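Local coordinates for protein putative oxidoreductase (Bacteroides fragilis NCTC 9343, PDB 3FHL) that probably acts as a nucleotide-dependent oxidoreductase of the Gfo/Idh/MocA family, pairing an NAD-binding Rossmann domain with a C-terminal alpha/beta domain, at residues Leu190-Pro194 and Pro221-Pro225; Ser141-Arg145 and Leu246-Ser252; Gly174-Asn178 and Ile338-Tyr342; Leu132-Ile137 and Tyr300-Asn306. Numbering follows the deposited sequence.

Contact 1: Leu190-Pro194 and Pro221-Pro225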
loop_
_atom_site.group_PDB
_atom_site.type_symbol
_atom_site.label_atom_id
_atom_site.label_comp_id
_atom_site.label_asym_id
_atom_site.label_seq_id
_atom_site.Cartn_x
_atom_site.Cartn_y
_atom_site.Cartn_z
ATOM N N LEU C 190 16.451 10.292 -2.025
ATOM C CA LEU C 190 16.420 9.772 -3.387
ATOM C C LEU C 190 15.749 10.679 -4.405
ATOM O O LEU C 190 16.193 10.734 -5.543
ATOM C CB LEU C 190 15.769 8.387 -3.439
ATOM C CG LEU C 190 16.373 7.270 -2.584
ATOM C CD1 LEU C 190 15.510 6.027 -2.688
ATOM C CD2 LEU C 190 17.805 6.954 -2.986
ATOM N N PHE C 191 14.686 11.383 -4.006
ATOM C CA PHE C 191 13.768 11.973 -4.993
ATOM C C PHE C 191 13.490 13.450 -4.796
ATOM O O PHE C 191 12.866 14.065 -5.646
ATOM C CB PHE C 191 12.420 11.224 -5.016
ATOM C CG PHE C 191 12.550 9.744 -5.200
ATOM C CD1 PHE C 191 13.070 9.221 -6.376
ATOM C CD2 PHE C 191 12.172 8.876 -4.190
ATOM C CE1 PHE C 191 13.217 7.846 -6.543
ATOM C CE2 PHE C 191 12.293 7.510 -4.355
ATOM C CZ PHE C 191 12.819 6.990 -5.530
ATOM N N GLY C 192 13.924 14.003 -3.668
ATOM C CA GLY C 192 13.698 15.425 -3.375
ATOM C C GLY C 192 12.400 15.692 -2.634
ATOM O O GLY C 192 11.649 14.767 -2.303
ATOM N N MET C 193 12.139 16.965 -2.361
ATOM C CA MET C 193 10.912 17.381 -1.696
ATOM C C MET C 193 9.701 17.357 -2.641
ATOM O O MET C 193 9.809 17.758 -3.808
ATOM C CB MET C 193 11.087 18.754 -1.024
ATOM C CG MET C 193 12.049 18.733 0.170
ATOM S SD MET C 193 11.417 18.045 1.714
ATOM C CE MET C 193 10.405 19.393 2.335
ATOM N N PRO C 194 8.546 16.870 -2.143
ATOM C CA PRO C 194 7.339 16.808 -2.969
ATOM C C PRO C 194 6.622 18.164 -3.106
ATOM O O PRO C 194 6.783 19.049 -2.262
ATOM C CB PRO C 194 6.462 15.818 -2.200
ATOM C CG PRO C 194 6.830 16.033 -0.792
ATOM C CD PRO C 194 8.297 16.349 -0.785
ATOM N N PRO C 221 7.804 14.538 -6.278
ATOM C CA PRO C 221 9.073 14.930 -5.657
ATOM C C PRO C 221 9.986 15.621 -6.686
ATOM O O PRO C 221 9.993 15.216 -7.837
ATOM C CB PRO C 221 9.636 13.609 -5.151
ATOM C CG PRO C 221 9.004 12.563 -5.971
ATOM C CD PRO C 221 7.647 13.070 -6.344
ATOM N N SER C 222 10.724 16.653 -6.262
ATOM C CA SER C 222 11.453 17.537 -7.185
ATOM C C SER C 222 12.378 16.842 -8.188
ATOM O O SER C 222 12.418 17.225 -9.359
ATOM C CB SER C 222 12.229 18.603 -6.405
ATOM O OG SER C 222 13.199 18.008 -5.559
ATOM N N LEU C 223 13.111 15.825 -7.743
ATOM C CA LEU C 223 14.124 15.201 -8.603
ATOM C C LEU C 223 13.563 14.144 -9.540
ATOM O O LEU C 223 14.239 13.703 -10.456
ATOM C CB LEU C 223 15.281 14.626 -7.767
ATOM C CG LEU C 223 15.886 15.548 -6.704
ATOM C CD1 LEU C 223 16.890 14.786 -5.841
ATOM C CD2 LEU C 223 16.519 16.812 -7.335
ATOM N N ALA C 224 12.314 13.755 -9.306
ATOM C CA ALA C 224 11.659 12.713 -10.087
ATOM C C ALA C 224 10.137 12.863 -9.948
ATOM O O ALA C 224 9.494 12.046 -9.286
ATOM C CB ALA C 224 12.111 11.341 -9.596
ATOM N N PRO C 225 9.554 13.915 -10.564
ATOM C CA PRO C 225 8.157 14.238 -10.251
ATOM C C PRO C 225 7.087 13.285 -10.810
ATOM O O PRO C 225 5.921 13.420 -10.446
ATOM C CB PRO C 225 7.989 15.665 -10.807
ATOM C CG PRO C 225 8.970 15.757 -11.909
ATOM C CD PRO C 225 10.126 14.848 -11.563
HETATM O O HOH W 1 14.060 19.046 -3.187
#
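Phe191 and Pro221 bury the largest areas in this contact, with Leu223 next. Phe191 closes helix 180-191, and Gly192 breaks the helical course with positive phi (90°). Its backbone angles call for glycine, and so does its surrounding: a CB here would collide with Ser222 OG and be tight against Leu223 CG. The partner is a type I beta turn from Pro221 to Ala224, closed by a hydrogen bond from Ala224 N to Pro221 O (3.1 Å). Two backbone hydrogen bonds clamp this turn to the helix end and the residues that follow it: Leu223 N to Phe191 O at 2.7 Å and Ser222 N to Met193 O at 2.8 Å. The Phe191 carbonyl thus finds a donor in the turn; Pro221 CB also lies 3.3 Å from Phe191 O. Apolar contacts flank these bonds, Phe191 CB 3.7 Å from Pro221 CB and Phe191 CD1 4.0 Å from Ala224 CB. Leu223 points toward the helix end, its CD1 packing 3.8 Å from Gly192 N. A water accepts from Met193 N (3.0 Å) and is hydrogen-bonded to Ser222 OG (2.7 Å). The contact joins the link from helix 180-191 into strand 194-202 with the turn between antiparallel strands 213-221 and 228-234. The Phe191 ring meets Tyr149 edge-to-face and packs with Leu146 and Ile229 of the sheet, while Leu190 leans on helix 129-139 and Met193 on helix 328-347.

Contact 2: Ser141-Arg145 and Leu246-Ser252; sequences SLLGR and LHGTLGS
This is a turn-to-turn contact, largely backbone-mediated, at the edge of the C-terminal alpha/beta domain, where the link from helix 129-139 to strand 146-154 meets the hairpin turn between strands 244-248 and 252-255. Ser141 (phi/psi 51/37) ends the helix in a Schellman motif and starts a type I turn to Gly144, closed by Gly144 N to Ser141 O (3.1 Å). Gly144 follows at 82/-138 and Arg145 is extended. In the hairpin, Thr249 (-61/-32) and Leu250 (-102/-17) turn the chain between Gly248 and Gly251, with Gly248 N bonded to Gly251 O (2.7 Å) and His247 ND1 to Ser252 OG (2.6 Å). CA atoms approach to 4.7 Å for Leu143-Gly251 and 4.8 Å for Gly144-Leu250. Leu143 O accepts from Leu250 N (2.8 Å) and weakly from Gly251 N (3.4 Å). Thr249 N donates to Arg145 O (2.9 Å), and Arg145 N to Thr249 OG1 (3.0 Å), with Thr249 chi1 in p. Gly144 and Gly248 sit where a CB would clash with the opposite segment. Leu143 (m, t) carries the largest buried area, its CD1 3.7 Å from Leu246 CB. Thr249 CG2 lies over one face of the Arg145 (t, t, p) guanidinium, 3.5 Å from Arg145 NH2, which bonds Leu204 O of the second subunit; Tyr156 of that subunit bonds Thr249 O. The whole is a tight two-residue beta hairpin docked on the turn between a helix and its following strand.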
loop_
_atom_site.group_PDB
_atom_site.type_symbol
_atom_site.label_atom_id
_atom_site.label_comp_id
_atom_site.label_asym_id
_atom_site.label_seq_id
_atom_site.Cartn_x
_atom_site.Cartn_y
_atom_site.Cartn_z
ATOM N N SER C 141 20.727 1.433 -12.820
ATOM C CA SER C 141 19.549 1.459 -13.718
ATOM C C SER C 141 18.974 0.080 -14.049
ATOM O O SER C 141 18.517 -0.158 -15.163
ATOM C CB SER C 141 19.845 2.236 -15.008
ATOM O OG SER C 141 20.232 3.565 -14.719
ATOM N N LEU C 142 18.993 -0.822 -13.071
ATOM C CA LEU C 142 18.617 -2.219 -13.291
ATOM C C LEU C 142 17.131 -2.413 -13.611
ATOM O O LEU C 142 16.772 -3.391 -14.265
ATOM C CB LEU C 142 18.992 -3.083 -12.083
ATOM C CG LEU C 142 20.466 -3.321 -11.741
ATOM C CD1 LEU C 142 20.530 -4.258 -10.569
ATOM C CD2 LEU C 142 21.235 -3.913 -12.909
ATOM N N LEU C 143 16.295 -1.476 -13.153
ATOM C CA LEU C 143 14.832 -1.523 -13.370
ATOM C C LEU C 143 14.417 -0.765 -14.615
ATOM O O LEU C 143 13.236 -0.719 -14.942
ATOM C CB LEU C 143 14.077 -0.967 -12.148
ATOM C CG LEU C 143 14.452 -1.578 -10.797
ATOM C CD1 LEU C 143 13.616 -0.997 -9.660
ATOM C CD2 LEU C 143 14.303 -3.099 -10.843
ATOM N N GLY C 144 15.391 -0.181 -15.319
ATOM C CA GLY C 144 15.095 0.724 -16.426
ATOM C C GLY C 144 14.794 2.082 -15.828
ATOM O O GLY C 144 15.477 2.514 -14.910
ATOM N N ARG C 145 13.775 2.761 -16.346
ATOM C CA ARG C 145 13.314 4.021 -15.747
ATOM C C ARG C 145 12.382 3.690 -14.574
ATOM O O ARG C 145 11.395 2.986 -14.767
ATOM C CB ARG C 145 12.580 4.850 -16.794
ATOM C CG ARG C 145 11.826 6.043 -16.239
ATOM C CD ARG C 145 11.272 6.928 -17.332
ATOM N NE ARG C 145 10.442 6.234 -18.319
ATOM C CZ ARG C 145 9.122 6.078 -18.223
ATOM N NH1 ARG C 145 8.469 6.531 -17.160
ATOM N NH2 ARG C 145 8.454 5.453 -19.183
ATOM N N LEU C 246 9.912 -1.676 -5.634
ATOM C CA LEU C 246 10.190 -0.670 -6.646
ATOM C C LEU C 246 9.815 -1.242 -7.989
ATOM O O LEU C 246 10.016 -2.422 -8.221
ATOM C CB LEU C 246 11.675 -0.285 -6.631
ATOM C CG LEU C 246 12.107 0.740 -5.572
ATOM C CD1 LEU C 246 12.166 0.138 -4.201
ATOM C CD2 LEU C 246 13.479 1.282 -5.940
ATOM N N HIS C 247 9.281 -0.398 -8.866
ATOM C CA HIS C 247 8.853 -0.854 -10.179
ATOM C C HIS C 247 9.406 0.101 -11.201
ATOM O O HIS C 247 9.339 1.307 -11.016
ATOM C CB HIS C 247 7.303 -0.908 -10.272
ATOM C CG HIS C 247 6.677 -1.902 -9.333
ATOM N ND1 HIS C 247 6.898 -3.258 -9.432
ATOM C CD2 HIS C 247 5.863 -1.732 -8.265
ATOM C CE1 HIS C 247 6.258 -3.880 -8.459
ATOM N NE2 HIS C 247 5.613 -2.977 -7.739
ATOM N N GLY C 248 9.955 -0.447 -12.279
ATOM C CA GLY C 248 10.416 0.369 -13.391
ATOM C C GLY C 248 9.916 -0.177 -14.706
ATOM O O GLY C 248 9.184 -1.182 -14.736
ATOM N N THR C 249 10.315 0.476 -15.793
ATOM C CA THR C 249 9.927 0.056 -17.152
ATOM C C THR C 249 10.402 -1.351 -17.510
ATOM O O THR C 249 9.726 -2.069 -18.243
ATOM C CB THR C 249 10.419 1.060 -18.239
ATOM O OG1 THR C 249 11.841 1.271 -18.111
ATOM C CG2 THR C 249 9.697 2.395 -18.082
ATOM N N LEU C 250 11.550 -1.750 -16.969
ATOM C CA LEU C 250 12.162 -3.028 -17.315
ATOM C C LEU C 250 11.939 -4.108 -16.265
ATOM O O LEU C 250 12.149 -5.297 -16.524
ATOM C CB LEU C 250 13.681 -2.856 -17.554
ATOM C CG LEU C 250 14.117 -2.104 -18.826
ATOM C CD1 LEU C 250 15.639 -2.152 -18.992
ATOM C CD2 LEU C 250 13.441 -2.678 -20.064
ATOM N N GLY C 251 11.552 -3.697 -15.071
ATOM C CA GLY C 251 11.422 -4.668 -14.005
ATOM C C GLY C 251 11.166 -4.123 -12.629
ATOM O O GLY C 251 10.933 -2.936 -12.455
ATOM N N SER C 252 11.227 -5.025 -11.654
ATOM C CA SER C 252 10.868 -4.745 -10.280
ATOM C C SER C 252 11.882 -5.313 -9.303
ATOM O O SER C 252 12.583 -6.273 -9.610
ATOM C CB SER C 252 9.490 -5.343 -9.968
ATOM O OG SER C 252 8.502 -4.810 -10.858
#

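Contact 3: Gly174-Asn178 and Ile338-Tyr342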
loop_
_atom_site.group_PDB
_atom_site.type_symbol
_atom_site.label_atom_id
_atom_site.label_comp_id
_atom_site.label_asym_id
_atom_site.label_seq_id
_atom_site.Cartn_x
_atom_site.Cartn_y
_atom_site.Cartn_z
ATOM N N GLY C 174 3.690 9.121 18.065
ATOM C CA GLY C 174 3.079 8.221 17.087
ATOM C C GLY C 174 4.038 7.491 16.160
ATOM O O GLY C 174 5.250 7.729 16.183
ATOM N N LEU C 175 3.484 6.605 15.337
ATOM C CA LEU C 175 4.259 5.847 14.354
ATOM C C LEU C 175 4.791 6.738 13.236
ATOM O O LEU C 175 5.875 6.496 12.717
ATOM C CB LEU C 175 3.399 4.739 13.737
ATOM C CG LEU C 175 4.127 3.510 13.191
ATOM C CD1 LEU C 175 5.024 2.913 14.257
ATOM C CD2 LEU C 175 3.144 2.476 12.700
ATOM N N THR C 176 4.004 7.742 12.858
ATOM C CA THR C 176 4.376 8.696 11.795
ATOM C C THR C 176 5.631 9.495 12.151
ATOM O O THR C 176 6.448 9.807 11.273
ATOM C CB THR C 176 3.208 9.649 11.481
ATOM O OG1 THR C 176 2.037 8.873 11.186
ATOM C CG2 THR C 176 3.514 10.556 10.261
ATOM N N TYR C 177 5.785 9.816 13.430
ATOM C CA TYR C 177 7.036 10.402 13.923
ATOM C C TYR C 177 8.132 9.351 14.053
ATOM O O TYR C 177 9.193 9.506 13.464
ATOM C CB TYR C 177 6.845 11.111 15.267
ATOM C CG TYR C 177 6.490 12.577 15.161
ATOM C CD1 TYR C 177 5.186 13.015 15.412
ATOM C CD2 TYR C 177 7.456 13.529 14.821
ATOM C CE1 TYR C 177 4.844 14.369 15.324
ATOM C CE2 TYR C 177 7.125 14.893 14.726
ATOM C CZ TYR C 177 5.812 15.300 14.978
ATOM O OH TYR C 177 5.461 16.631 14.893
ATOM N N ASN C 178 7.862 8.276 14.800
ATOM C CA ASN C 178 8.890 7.291 15.123
ATOM C C ASN C 178 9.482 6.545 13.923
ATOM O O ASN C 178 10.699 6.463 13.795
ATOM C CB ASN C 178 8.389 6.317 16.193
ATOM C CG ASN C 178 8.266 6.969 17.565
ATOM O OD1 ASN C 178 9.100 7.789 17.961
ATOM N ND2 ASN C 178 7.224 6.598 18.301
ATOM N N ILE C 338 6.365 15.497 7.883
ATOM C CA ILE C 338 5.596 14.887 8.975
ATOM C C ILE C 338 4.422 15.786 9.402
ATOM O O ILE C 338 3.298 15.318 9.563
ATOM C CB ILE C 338 6.481 14.574 10.190
ATOM C CG1 ILE C 338 7.413 13.395 9.891
ATOM C CG2 ILE C 338 5.631 14.264 11.428
ATOM C CD1 ILE C 338 8.392 13.067 11.024
ATOM N N GLU C 339 4.687 17.081 9.551
ATOM C CA GLU C 339 3.651 18.033 9.918
ATOM C C GLU C 339 2.590 18.134 8.829
ATOM O O GLU C 339 1.407 18.218 9.138
ATOM C CB GLU C 339 4.261 19.398 10.257
ATOM C CG GLU C 339 4.982 19.395 11.618
ATOM C CD GLU C 339 5.729 20.696 11.920
ATOM O OE1 GLU C 339 5.846 21.568 11.026
ATOM O OE2 GLU C 339 6.209 20.840 13.064
ATOM N N ALA C 340 3.014 18.093 7.565
ATOM C CA ALA C 340 2.073 18.087 6.436
ATOM C C ALA C 340 1.207 16.831 6.399
ATOM O O ALA C 340 0.032 16.903 6.054
ATOM C CB ALA C 340 2.793 18.267 5.134
ATOM N N ALA C 341 1.793 15.694 6.766
ATOM C CA ALA C 341 1.074 14.425 6.869
ATOM C C ALA C 341 0.005 14.467 7.971
ATOM O O ALA C 341 -1.142 14.052 7.755
ATOM C CB ALA C 341 2.063 13.269 7.099
ATOM N N TYR C 342 0.373 14.992 9.140
ATOM C CA TYR C 342 -0.587 15.197 10.223
ATOM C C TYR C 342 -1.709 16.175 9.830
ATOM O O TYR C 342 -2.877 15.930 10.123
ATOM C CB TYR C 342 0.113 15.605 11.529
ATOM C CG TYR C 342 0.638 14.412 12.324
ATOM C CD1 TYR C 342 -0.218 13.629 13.093
ATOM C CD2 TYR C 342 1.989 14.080 12.319
ATOM C CE1 TYR C 342 0.258 12.542 13.834
ATOM C CE2 TYR C 342 2.472 12.987 13.046
ATOM C CZ TYR C 342 1.603 12.217 13.795
ATOM O OH TYR C 342 2.075 11.128 14.522
HETATM O O HOH W 2 6.842 18.906 14.911
#
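In the alpha/beta C-terminal domain, the short helix 175-178 packs through its side chains against the long helix 328-347, both lying on the same side of the mixed sheet; no direct hydrogen bond joins the two segments. Gly174 occupies the N-cap position, and Asn178 N bonds to Gly174 O at 3.0 Å. Gly174 CA is 4.0 Å from Tyr342 OH, and a CB would strike that hydroxyl. Tyr177 has an unusual chi1 of -91°, between wells, which swings the ring across to the long helix although its CA-to-CB bond points sideways. One ring face receives Ile338: CG2 stands 3.7 Å from the Tyr177 centroid, 13° off the normal, a clear CH-pi contact. Ile338 adopts m, t, so that CD1 extends to 3.8 Å from Thr176 O. Tyr342 (chi1 -84°, m) sends its ring back toward the short helix. It lies beside that of Tyr177, with planes at 30° and centroids 5.5 Å apart, so the rings barely overlap, with Tyr177 CE1 and Tyr342 CE2 closest, at 3.6 Å. Thr176, chi1 m, places CB 3.6 Å from Tyr342 OH; its OG1 and Tyr342 OH both hydrogen-bond to the carboxylate of Asp211, which ties the two helices indirectly. At the exposed end, a water hydrogen-bonded to Tyr177 OH (2.7 Å) donates to Glu339 OE2, also at 2.7 Å.

Contact 4: Leu132-Ile137 and Tyr300-Asn306; sequences LTVRDI and YPGIAGN
Two hydrogen bonds fix an extended loop along helix 129-139 of the C-terminal alpha/beta domain. Tyr300 OH donates to Asp136 OD2 at 2.6 Å, and Ile303 N donates to Thr133 OG1 at 3.0 Å. Thr133 OG1 (chi1 m) is also bonded to Ala129 O, one turn back, and Asp136, with chi1 t, has its OD1 in a salt bridge with Lys140. Residues 132-137 are regular alpha-helix; 300-306 belongs to the loop leading from strand 294-299, at the edge of the mixed sheet, to helix 309-320, and its residues 301-305 have phi from -60° to -90° and psi from 115° to 180°. The nearest CA pair is Thr133-Ile303, 5.0 Å. A CB on Gly302 would clash with Thr133 OG1. Tyr300 (chi1 t) takes Ile137 CG1 over one ring face, 4.2 Å from the centroid, and Thr133 CG2 at its edge. Ile303 (m, m) lies against the helix, its CG1 3.8 Å from Asp136 CB and its CG2 3.8 Å from Leu132 CB. Leu132 (m, t) extends farther along the loop, with CD1 3.4 Å from Ala304 O.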
loop_
_atom_site.group_PDB
_atom_site.type_symbol
_atom_site.label_atom_id
_atom_site.label_comp_id
_atom_site.label_asym_id
_atom_site.label_seq_id
_atom_site.Cartn_x
_atom_site.Cartn_y
_atom_site.Cartn_z
ATOM N N LEU C 132 20.658 0.953 1.192
ATOM C CA LEU C 132 21.912 0.971 0.426
ATOM C C LEU C 132 21.820 0.122 -0.837
ATOM O O LEU C 132 22.360 0.484 -1.876
ATOM C CB LEU C 132 23.088 0.498 1.302
ATOM C CG LEU C 132 23.537 1.460 2.410
ATOM C CD1 LEU C 132 24.677 0.829 3.215
ATOM C CD2 LEU C 132 23.999 2.805 1.837
ATOM N N THR C 133 21.131 -1.013 -0.743
ATOM C CA THR C 133 20.938 -1.859 -1.902
ATOM C C THR C 133 20.008 -1.188 -2.902
ATOM O O THR C 133 20.282 -1.203 -4.096
ATOM C CB THR C 133 20.401 -3.237 -1.498
ATOM O OG1 THR C 133 21.291 -3.825 -0.537
ATOM C CG2 THR C 133 20.324 -4.135 -2.705
ATOM N N VAL C 134 18.933 -0.572 -2.409
ATOM C CA VAL C 134 18.044 0.231 -3.278
ATOM C C VAL C 134 18.841 1.302 -4.044
ATOM O O VAL C 134 18.726 1.393 -5.256
ATOM C CB VAL C 134 16.843 0.857 -2.488
ATOM C CG1 VAL C 134 16.131 1.976 -3.305
ATOM C CG2 VAL C 134 15.848 -0.235 -2.052
ATOM N N ARG C 135 19.681 2.069 -3.347
ATOM C CA ARG C 135 20.528 3.075 -4.023
ATOM C C ARG C 135 21.380 2.450 -5.144
ATOM O O ARG C 135 21.481 3.010 -6.242
ATOM C CB ARG C 135 21.426 3.813 -3.015
ATOM C CG ARG C 135 20.711 4.649 -1.959
ATOM C CD ARG C 135 21.685 5.664 -1.318
ATOM N NE ARG C 135 21.586 6.973 -1.967
ATOM C CZ ARG C 135 21.458 8.139 -1.330
ATOM N NH1 ARG C 135 21.463 8.204 0.003
ATOM N NH2 ARG C 135 21.350 9.256 -2.038
ATOM N N ASP C 136 21.955 1.275 -4.861
ATOM C CA ASP C 136 22.750 0.503 -5.816
ATOM C C ASP C 136 21.978 0.096 -7.075
ATOM O O ASP C 136 22.472 0.281 -8.190
ATOM C CB ASP C 136 23.315 -0.749 -5.136
ATOM C CG ASP C 136 24.408 -1.428 -5.955
ATOM O OD1 ASP C 136 25.356 -0.732 -6.366
ATOM O OD2 ASP C 136 24.331 -2.662 -6.171
ATOM N N ILE C 137 20.769 -0.441 -6.886
ATOM C CA ILE C 137 19.878 -0.854 -7.986
ATOM C C ILE C 137 19.535 0.343 -8.877
ATOM O O ILE C 137 19.557 0.245 -10.101
ATOM C CB ILE C 137 18.588 -1.510 -7.412
ATOM C CG1 ILE C 137 18.883 -2.949 -7.004
ATOM C CG2 ILE C 137 17.423 -1.475 -8.412
ATOM C CD1 ILE C 137 18.260 -3.324 -5.721
ATOM N N TYR C 300 19.060 -10.730 -5.311
ATOM C CA TYR C 300 20.072 -9.746 -5.681
ATOM C C TYR C 300 21.081 -9.603 -4.543
ATOM O O TYR C 300 20.704 -9.158 -3.458
ATOM C CB TYR C 300 19.416 -8.394 -5.990
ATOM C CG TYR C 300 20.407 -7.348 -6.445
ATOM C CD1 TYR C 300 21.004 -7.432 -7.688
ATOM C CD2 TYR C 300 20.767 -6.293 -5.611
ATOM C CE1 TYR C 300 21.926 -6.483 -8.105
ATOM C CE2 TYR C 300 21.686 -5.337 -6.015
ATOM C CZ TYR C 300 22.260 -5.436 -7.263
ATOM O OH TYR C 300 23.162 -4.483 -7.669
ATOM N N PRO C 301 22.359 -9.998 -4.781
ATOM C CA PRO C 301 23.393 -9.859 -3.750
ATOM C C PRO C 301 23.519 -8.391 -3.378
ATOM O O PRO C 301 23.860 -7.561 -4.223
ATOM C CB PRO C 301 24.668 -10.366 -4.443
ATOM C CG PRO C 301 24.175 -11.240 -5.568
ATOM C CD PRO C 301 22.893 -10.597 -6.018
ATOM N N GLY C 302 23.187 -8.074 -2.135
ATOM C CA GLY C 302 23.026 -6.687 -1.759
ATOM C C GLY C 302 24.283 -6.022 -1.247
ATOM O O GLY C 302 25.355 -6.634 -1.184
ATOM N N ILE C 303 24.131 -4.748 -0.907
ATOM C CA ILE C 303 25.136 -3.977 -0.194
ATOM C C ILE C 303 24.991 -4.228 1.304
ATOM O O ILE C 303 23.882 -4.188 1.826
ATOM C CB ILE C 303 24.951 -2.471 -0.488
ATOM C CG1 ILE C 303 24.981 -2.206 -2.003
ATOM C CG2 ILE C 303 26.000 -1.631 0.225
ATOM C CD1 ILE C 303 26.253 -2.611 -2.690
ATOM N N ALA C 304 26.107 -4.485 1.990
ATOM C CA ALA C 304 26.100 -4.682 3.448
ATOM C C ALA C 304 25.613 -3.435 4.183
ATOM O O ALA C 304 25.901 -2.310 3.780
ATOM C CB ALA C 304 27.488 -5.060 3.939
ATOM N N GLY C 305 24.884 -3.644 5.270
ATOM C CA GLY C 305 24.498 -2.537 6.137
ATOM C C GLY C 305 25.735 -1.922 6.762
ATOM O O GLY C 305 26.686 -2.636 7.077
ATOM N N ASN C 306 25.726 -0.604 6.955
ATOM C CA ASN C 306 26.961 0.097 7.317
ATOM C C ASN C 306 26.727 1.308 8.207
ATOM O O ASN C 306 26.970 2.427 7.786
ATOM C CB ASN C 306 27.712 0.490 6.024
ATOM C CG ASN C 306 29.106 1.042 6.279
ATOM O OD1 ASN C 306 29.717 0.781 7.321
ATOM N ND2 ASN C 306 29.608 1.835 5.327
#

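All four contacts belong to the C-terminal alpha/beta domain. Contact 2 is the most buried and the only one reached by the second subunit; the other three are partly buried. Contacts 2 and 4 share the region of helix 129-139 and touch directly: Leu142 CD1 packs on Tyr300 CE1 at 3.6 Å, and Leu143 on Ile137. Contact 1 joins the same helix through Leu190, which packs on Val134 and Arg135. Contact 3 touches none of the others, its centre about 19 Å from that of contact 1 and 30 Å from that of contact 2. Backbone hydrogen bonds dominate where a turn meets a helix end (contact 1) or another turn (contact 2); side-chain hydroxyls serve contact 4, whereas helix-on-helix contact 3 relies on aromatic and aliphatic packing.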